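Side-chain contacts in CrtC domain-containing protein (Fusarium vanettenii 77-13-4, PDB 7A0Q), which probably detoxifies the plant phytoalexin kievitone by adding water to its prenyl side chain: residues A[164-167]-A[172-175]; A[283-288]-A[302-307]; A[43-48]-A[207-212]. One frame throughout, in Å; residues are numbered along the deposited sequence.

How the contacts relate
A fold made of two lipocalin-type beta units shows how contacts can share a sheet or stand apart. From the N terminus, segment 43-48 lies in the loop ahead of strand 58-66; contact 3 closes 159 residues later, when strand 202-210 brings its end against that loop. Within this long span, contact 1 closes the hairpin 158-168/171-189. Strands 171-189 and 202-210 are neighbours, so contacts 1 and 3 touch, for instance where Trp174 N meets Trp209 O. Contact 2 opens only after both have closed, on the hairpin 282-291/295-308 of the eight-stranded C-terminal barrel, its nearest atoms about 17 Å from those of either other contact.

Contact 1 (A[164-167]-A[172-175]); sequences GTFQ and LTWE
Phe166 and Thr173 are an antiparallel hydrogen-bonded pair in a beta hairpin, strand 158-168 returning as strand 171-189, in the N-terminal lipocalin domain of the CrtC family. Thr173 N bonds Phe166 O at 2.9 Å with a nearly linear N-H...O angle of 179°, and Phe166 N returns a bond of 3.1 Å to Thr173 O. That carbonyl is gripped twice. Thr165 OG1, opposite the backbone N (chi1 -176°), donates a hydrogen bond to Thr173 O at 2.8 Å, the two donors arriving from opposite faces of the carbonyl plane. The same OG1 lies over one face of the Trp174 indole, towards its rim, 3.5 Å from NE1. On the other side of the hairpin, Phe166 and Thr173 run side by side. With chi1 at 64°, Phe166 sets CG between its backbone N and carbonyl carbon, and the ring comes to lie over the Thr173 methyl: CG2 is 3.5 Å from the ring centroid, a CH-pi contact over the face. The hydroxyl of Thr173 bonds instead with Gln208 and Trp209 of strand 202-210. Glu175 OE1 accepts from Trp236 NE1 and also lies in the Phe166 ring plane, at the edge, 3.5 Å from CE1.

Contact 2 (A[283-288]-A[302-307]); sequences YPLDWK and YTEDQE
Glu307 and Tyr283 meet through one hydrogen bond, and the acid shows how an extended chain can deliver a carboxylate to a phenol. Its CB points toward segment 283-288. CG is trans to N (chi1 -177°) and comes within 4.0 Å of Tyr283 CE2; CD follows, 3.7 Å from the same CE2. At the tip, OE2 accepts a hydrogen bond from the phenol, Tyr283 OH to Glu307 OE2 at 2.7 Å. The oxygen lies in the ring plane at its edge, while the ring and carboxylate planes are 88° apart. On the acid's side the phenol comes to the anti side of OE2, 29° out of the carboxylate plane. OE2 has a second bond, to Ser276 OG, and OE1 accepts from Ala277 N, which together should fix the rotation of the carboxylate. A second, apolar touch comes where Leu285 crosses the bent Glu304 chain at about a right angle, CD1 lying 3.7 Å from Glu304 CG. No helix takes part: the contact belongs to the hairpin 282-291/295-308 of the eight-stranded antiparallel barrel, with 302-307 an irregular part of the returning strand, and Tyr283 also packs against Tyr274, Tyr318 and Ile341 of strands 259-275, 317-328 and 331-343.

Contact 3 (A[43-48]-A[207-212]); sequences IVYGLS and RQWGNT
Tyr45 lies with one face of its ring over the far corner of the Trp209 indole. The atom that does the touching is CH2, 3.7 Å above the plane of the phenol ring and over its centre, and its closest approach is to Tyr45 CE2 at 3.8 Å. Next to it, Trp209 CZ2 comes within 3.9 Å of Tyr45 CD2, so the indole enters by one edge of its six-membered ring. The Tyr45 ring and the six-membered ring of Trp209 have planes at 56° and centroids 5.0 Å apart, a tilted edge-to-face pair. Both first torsions fall in the same region, chi1 66° in Trp209 and 42° in Tyr45, with CG wedged between the two backbone branches. The rings thereby bridge the 11.9 Å from Tyr45 CA to Trp209 CA. In this way the loop ahead of strand 58-66 is laid against the end of strand 202-210 in the N-terminal, lipocalin-type beta unit. The phenol oxygen has its own partner: OH bonds Gly164 O in the neighbouring hairpin. The indole has neighbours too: its ring meets that of Trp174 with only a slight tilt between the planes, and its CE3 stands over the centre of the Arg207 guanidinium, 4.1 Å above that plane. This guanidinium is held by backbone oxygens: NE bonds Ser50 O, NH1 Ser58 O and NH2 Gly56 O.

Contact 1 (A[164-167]-A[172-175])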
# COMPACT_ATOMS: atom_id res chain seq x y z
N GLY A 164 -11.16 -2.54 -11.71
CA GLY A 164 -9.93 -3.21 -11.34
C GLY A 164 -8.76 -2.96 -12.26
O GLY A 164 -7.68 -3.51 -12.00
N THR A 165 -8.93 -2.15 -13.31
CA THR A 165 -7.86 -1.92 -14.28
C THR A 165 -7.86 -0.46 -14.72
O THR A 165 -8.90 0.19 -14.75
CB THR A 165 -7.99 -2.87 -15.49
OG1 THR A 165 -6.89 -2.69 -16.39
CG2 THR A 165 -9.32 -2.63 -16.23
N PHE A 166 -6.67 0.04 -15.07
CA PHE A 166 -6.57 1.40 -15.62
C PHE A 166 -5.24 1.52 -16.37
O PHE A 166 -4.37 0.65 -16.29
CB PHE A 166 -6.73 2.47 -14.52
CG PHE A 166 -5.65 2.46 -13.46
CD1 PHE A 166 -5.77 1.66 -12.32
CD2 PHE A 166 -4.53 3.29 -13.56
CE1 PHE A 166 -4.80 1.67 -11.33
CE2 PHE A 166 -3.55 3.30 -12.58
CZ PHE A 166 -3.69 2.49 -11.45
N GLN A 167 -5.11 2.62 -17.12
CA GLN A 167 -3.91 2.85 -17.92
C GLN A 167 -2.76 3.32 -17.03
O GLN A 167 -2.91 4.26 -16.24
CB GLN A 167 -4.19 3.89 -19.01
CG GLN A 167 -3.07 4.02 -20.03
CD GLN A 167 -3.18 3.01 -21.15
OE1 GLN A 167 -4.03 2.12 -21.10
NE2 GLN A 167 -2.36 3.17 -22.19
N LEU A 172 -1.45 -1.25 -19.61
CA LEU A 172 -2.46 -1.46 -18.59
C LEU A 172 -1.84 -1.92 -17.27
O LEU A 172 -0.81 -2.59 -17.25
CB LEU A 172 -3.49 -2.49 -19.07
CG LEU A 172 -4.17 -2.08 -20.37
CD1 LEU A 172 -4.85 -3.29 -21.01
CD2 LEU A 172 -5.16 -0.96 -20.09
N THR A 173 -2.48 -1.54 -16.17
CA THR A 173 -2.25 -2.20 -14.90
C THR A 173 -3.57 -2.76 -14.38
O THR A 173 -4.66 -2.31 -14.75
CB THR A 173 -1.63 -1.26 -13.85
OG1 THR A 173 -1.09 -2.05 -12.77
CG2 THR A 173 -2.66 -0.29 -13.29
N TRP A 174 -3.44 -3.78 -13.54
CA TRP A 174 -4.56 -4.37 -12.82
C TRP A 174 -4.23 -4.27 -11.35
O TRP A 174 -3.12 -4.63 -10.95
CB TRP A 174 -4.78 -5.84 -13.22
CG TRP A 174 -5.25 -5.99 -14.63
CD1 TRP A 174 -6.54 -6.10 -15.05
CD2 TRP A 174 -4.43 -6.03 -15.80
NE1 TRP A 174 -6.58 -6.20 -16.43
CE2 TRP A 174 -5.30 -6.16 -16.91
CE3 TRP A 174 -3.05 -5.96 -16.02
CZ2 TRP A 174 -4.83 -6.24 -18.22
CZ3 TRP A 174 -2.58 -6.03 -17.33
CH2 TRP A 174 -3.47 -6.17 -18.41
N GLU A 175 -5.15 -3.74 -10.55
CA GLU A 175 -4.84 -3.48 -9.14
C GLU A 175 -6.09 -3.57 -8.29
O GLU A 175 -7.12 -2.97 -8.62
CB GLU A 175 -4.19 -2.10 -8.97
CG GLU A 175 -3.80 -1.78 -7.51
CD GLU A 175 -3.62 -0.28 -7.24
OE1 GLU A 175 -4.00 0.55 -8.10
OE2 GLU A 175 -3.13 0.07 -6.15

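Contact 2 (A[283-288]-A[302-307])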
# COMPACT_ATOMS: atom_id res chain seq x y z
N TYR A 283 12.07 14.50 -1.18
CA TYR A 283 10.64 14.21 -1.06
C TYR A 283 9.91 15.34 -0.34
O TYR A 283 10.40 15.84 0.68
CB TYR A 283 10.42 12.92 -0.27
CG TYR A 283 11.11 11.70 -0.83
CD1 TYR A 283 10.69 11.13 -2.03
CD2 TYR A 283 12.16 11.10 -0.15
CE1 TYR A 283 11.32 10.00 -2.54
CE2 TYR A 283 12.80 9.98 -0.66
CZ TYR A 283 12.37 9.43 -1.85
OH TYR A 283 13.00 8.32 -2.34
N PRO A 284 8.74 15.75 -0.82
CA PRO A 284 7.87 16.60 -0.01
C PRO A 284 7.26 15.79 1.12
O PRO A 284 7.15 14.57 1.05
CB PRO A 284 6.80 17.05 -1.01
CG PRO A 284 6.70 15.89 -1.96
CD PRO A 284 8.09 15.31 -2.07
N LEU A 285 6.86 16.50 2.19
CA LEU A 285 6.33 15.84 3.38
C LEU A 285 4.93 16.30 3.76
O LEU A 285 4.41 15.89 4.80
CB LEU A 285 7.28 16.03 4.57
CG LEU A 285 8.61 15.28 4.50
CD1 LEU A 285 9.36 15.44 5.81
CD2 LEU A 285 8.40 13.79 4.20
N ASP A 286 4.30 17.15 2.94
CA ASP A 286 2.91 17.53 3.14
C ASP A 286 2.27 17.66 1.77
O ASP A 286 2.96 17.87 0.77
CB ASP A 286 2.77 18.85 3.92
CG ASP A 286 3.39 18.77 5.30
OD1 ASP A 286 2.69 18.39 6.26
OD2 ASP A 286 4.60 19.08 5.43
N TRP A 287 0.94 17.52 1.73
CA TRP A 287 0.21 17.53 0.46
C TRP A 287 -1.17 18.12 0.67
O TRP A 287 -1.72 18.11 1.78
CB TRP A 287 0.06 16.11 -0.13
CG TRP A 287 1.35 15.40 -0.37
CD1 TRP A 287 2.04 15.32 -1.54
CD2 TRP A 287 2.10 14.67 0.60
NE1 TRP A 287 3.19 14.59 -1.36
CE2 TRP A 287 3.26 14.18 -0.05
CE3 TRP A 287 1.92 14.38 1.95
CZ2 TRP A 287 4.23 13.43 0.61
CZ3 TRP A 287 2.88 13.63 2.61
CH2 TRP A 287 4.02 13.16 1.93
N LYS A 288 -1.75 18.61 -0.42
CA LYS A 288 -3.17 18.87 -0.51
C LYS A 288 -3.76 18.05 -1.65
O LYS A 288 -3.15 17.92 -2.72
CB LYS A 288 -3.46 20.36 -0.74
CG LYS A 288 -3.32 21.21 0.52
CD LYS A 288 -3.69 22.67 0.27
CE LYS A 288 -2.73 23.61 1.00
NZ LYS A 288 -3.34 24.95 1.27
N TYR A 302 3.99 11.49 8.88
CA TYR A 302 4.06 11.38 10.34
C TYR A 302 5.45 11.70 10.87
O TYR A 302 5.59 12.29 11.95
CB TYR A 302 3.65 9.96 10.74
CG TYR A 302 3.34 9.75 12.20
CD1 TYR A 302 2.11 10.14 12.74
CD2 TYR A 302 4.25 9.12 13.04
CE1 TYR A 302 1.82 9.92 14.08
CE2 TYR A 302 3.97 8.91 14.37
CZ TYR A 302 2.75 9.31 14.88
OH TYR A 302 2.46 9.09 16.21
N THR A 303 6.49 11.29 10.15
CA THR A 303 7.87 11.57 10.51
C THR A 303 8.69 11.62 9.23
O THR A 303 8.28 11.10 8.19
CB THR A 303 8.42 10.53 11.49
OG1 THR A 303 9.63 11.01 12.08
CG2 THR A 303 8.69 9.20 10.79
N GLU A 304 9.85 12.27 9.31
CA GLU A 304 10.59 12.64 8.10
C GLU A 304 11.11 11.41 7.36
O GLU A 304 10.85 11.23 6.16
CB GLU A 304 11.75 13.58 8.45
CG GLU A 304 11.34 14.97 8.90
CD GLU A 304 10.86 15.00 10.35
OE1 GLU A 304 11.01 13.98 11.05
OE2 GLU A 304 10.35 16.05 10.78
N ASP A 305 11.89 10.57 8.04
CA ASP A 305 12.55 9.43 7.40
C ASP A 305 11.60 8.24 7.39
O ASP A 305 11.38 7.59 8.42
CB ASP A 305 13.86 9.10 8.12
CG ASP A 305 14.58 7.89 7.53
OD1 ASP A 305 14.19 7.42 6.44
OD2 ASP A 305 15.55 7.42 8.16
N GLN A 306 11.04 7.95 6.22
CA GLN A 306 10.27 6.72 5.99
C GLN A 306 10.59 6.18 4.59
O GLN A 306 9.70 5.81 3.82
CB GLN A 306 8.77 6.94 6.16
CG GLN A 306 8.37 7.55 7.49
CD GLN A 306 6.87 7.58 7.70
OE1 GLN A 306 6.25 6.54 7.92
NE2 GLN A 306 6.27 8.76 7.60
N GLU A 307 11.88 6.14 4.25
CA GLU A 307 12.34 5.76 2.92
C GLU A 307 12.94 4.36 2.92
O GLU A 307 13.88 4.08 3.68
CB GLU A 307 13.37 6.76 2.40
CG GLU A 307 13.83 6.44 0.99
CD GLU A 307 14.99 7.31 0.54
OE1 GLU A 307 15.83 7.66 1.40
OE2 GLU A 307 15.04 7.63 -0.66

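Contact 3 (A[43-48]-A[207-212])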
# COMPACT_ATOMS: atom_id res chain seq x y z
N ILE A 43 -16.29 -6.75 -12.15
CA ILE A 43 -14.85 -6.45 -12.22
C ILE A 43 -14.15 -7.43 -13.16
O ILE A 43 -14.66 -8.50 -13.49
CB ILE A 43 -14.21 -6.44 -10.82
CG1 ILE A 43 -14.32 -7.81 -10.16
CG2 ILE A 43 -14.87 -5.38 -9.94
CD1 ILE A 43 -13.59 -7.91 -8.84
N VAL A 44 -12.97 -7.03 -13.64
CA VAL A 44 -12.40 -7.73 -14.79
C VAL A 44 -11.51 -8.92 -14.43
O VAL A 44 -10.81 -9.45 -15.29
CB VAL A 44 -11.60 -6.76 -15.69
CG1 VAL A 44 -12.52 -5.67 -16.24
CG2 VAL A 44 -10.41 -6.15 -14.95
N TYR A 45 -11.55 -9.36 -13.17
CA TYR A 45 -10.83 -10.57 -12.78
C TYR A 45 -11.45 -11.18 -11.53
O TYR A 45 -12.24 -10.54 -10.82
CB TYR A 45 -9.33 -10.28 -12.54
CG TYR A 45 -9.06 -9.01 -11.78
CD1 TYR A 45 -9.36 -8.89 -10.44
CD2 TYR A 45 -8.50 -7.91 -12.43
CE1 TYR A 45 -9.12 -7.72 -9.74
CE2 TYR A 45 -8.25 -6.75 -11.75
CZ TYR A 45 -8.56 -6.64 -10.41
OH TYR A 45 -8.31 -5.48 -9.73
N GLY A 46 -11.09 -12.44 -11.29
CA GLY A 46 -11.30 -13.06 -9.98
C GLY A 46 -10.10 -12.75 -9.10
O GLY A 46 -8.95 -12.81 -9.53
N LEU A 47 -10.39 -12.39 -7.84
CA LEU A 47 -9.31 -12.06 -6.91
C LEU A 47 -8.40 -13.25 -6.67
O LEU A 47 -7.17 -13.14 -6.74
CB LEU A 47 -9.89 -11.56 -5.59
CG LEU A 47 -10.81 -10.35 -5.70
CD1 LEU A 47 -11.10 -9.75 -4.33
CD2 LEU A 47 -10.19 -9.29 -6.62
N SER A 48 -9.00 -14.41 -6.37
CA SER A 48 -8.21 -15.57 -5.97
C SER A 48 -7.24 -15.98 -7.08
O SER A 48 -6.07 -16.28 -6.82
CB SER A 48 -9.14 -16.74 -5.64
OG SER A 48 -9.93 -16.47 -4.49
N ARG A 207 -2.59 -5.64 -4.41
CA ARG A 207 -2.11 -6.56 -5.44
C ARG A 207 -2.13 -5.84 -6.78
O ARG A 207 -3.16 -5.31 -7.18
CB ARG A 207 -2.99 -7.80 -5.49
CG ARG A 207 -2.70 -8.73 -6.62
CD ARG A 207 -1.40 -9.49 -6.42
NE ARG A 207 -1.21 -10.43 -7.53
CZ ARG A 207 -0.16 -10.43 -8.35
NH1 ARG A 207 0.84 -9.55 -8.19
NH2 ARG A 207 -0.10 -11.34 -9.32
N GLN A 208 -1.00 -5.84 -7.49
CA GLN A 208 -0.90 -5.08 -8.73
C GLN A 208 -0.02 -5.82 -9.72
O GLN A 208 1.07 -6.27 -9.37
CB GLN A 208 -0.34 -3.68 -8.48
CG GLN A 208 -0.37 -2.80 -9.73
CD GLN A 208 -0.13 -1.34 -9.42
OE1 GLN A 208 0.14 -0.97 -8.28
NE2 GLN A 208 -0.23 -0.49 -10.45
N TRP A 209 -0.48 -5.89 -10.97
CA TRP A 209 0.33 -6.52 -12.01
C TRP A 209 0.03 -5.80 -13.33
O TRP A 209 -0.99 -5.12 -13.46
CB TRP A 209 0.07 -8.04 -12.08
CG TRP A 209 -1.31 -8.50 -12.51
CD1 TRP A 209 -1.65 -9.06 -13.71
CD2 TRP A 209 -2.52 -8.46 -11.73
NE1 TRP A 209 -2.98 -9.38 -13.73
CE2 TRP A 209 -3.55 -9.01 -12.54
CE3 TRP A 209 -2.84 -8.01 -10.45
CZ2 TRP A 209 -4.86 -9.13 -12.09
CZ3 TRP A 209 -4.15 -8.10 -10.01
CH2 TRP A 209 -5.15 -8.66 -10.84
N GLY A 210 0.94 -5.91 -14.30
CA GLY A 210 0.84 -5.10 -15.50
C GLY A 210 1.29 -5.86 -16.74
O GLY A 210 1.73 -7.00 -16.66
N ASN A 211 1.17 -5.18 -17.89
CA ASN A 211 1.52 -5.78 -19.18
C ASN A 211 2.61 -5.02 -19.91
O ASN A 211 2.84 -5.27 -21.11
CB ASN A 211 0.27 -5.90 -20.07
CG ASN A 211 -0.22 -4.54 -20.59
OD1 ASN A 211 0.21 -3.49 -20.12
ND2 ASN A 211 -1.14 -4.58 -21.55
N THR A 212 3.31 -4.09 -19.25
CA THR A 212 4.32 -3.30 -19.94
C THR A 212 5.47 -2.99 -18.99
O THR A 212 5.27 -2.78 -17.79
CB THR A 212 3.73 -1.99 -20.49
OG1 THR A 212 4.76 -1.25 -21.18
CG2 THR A 212 3.14 -1.12 -19.38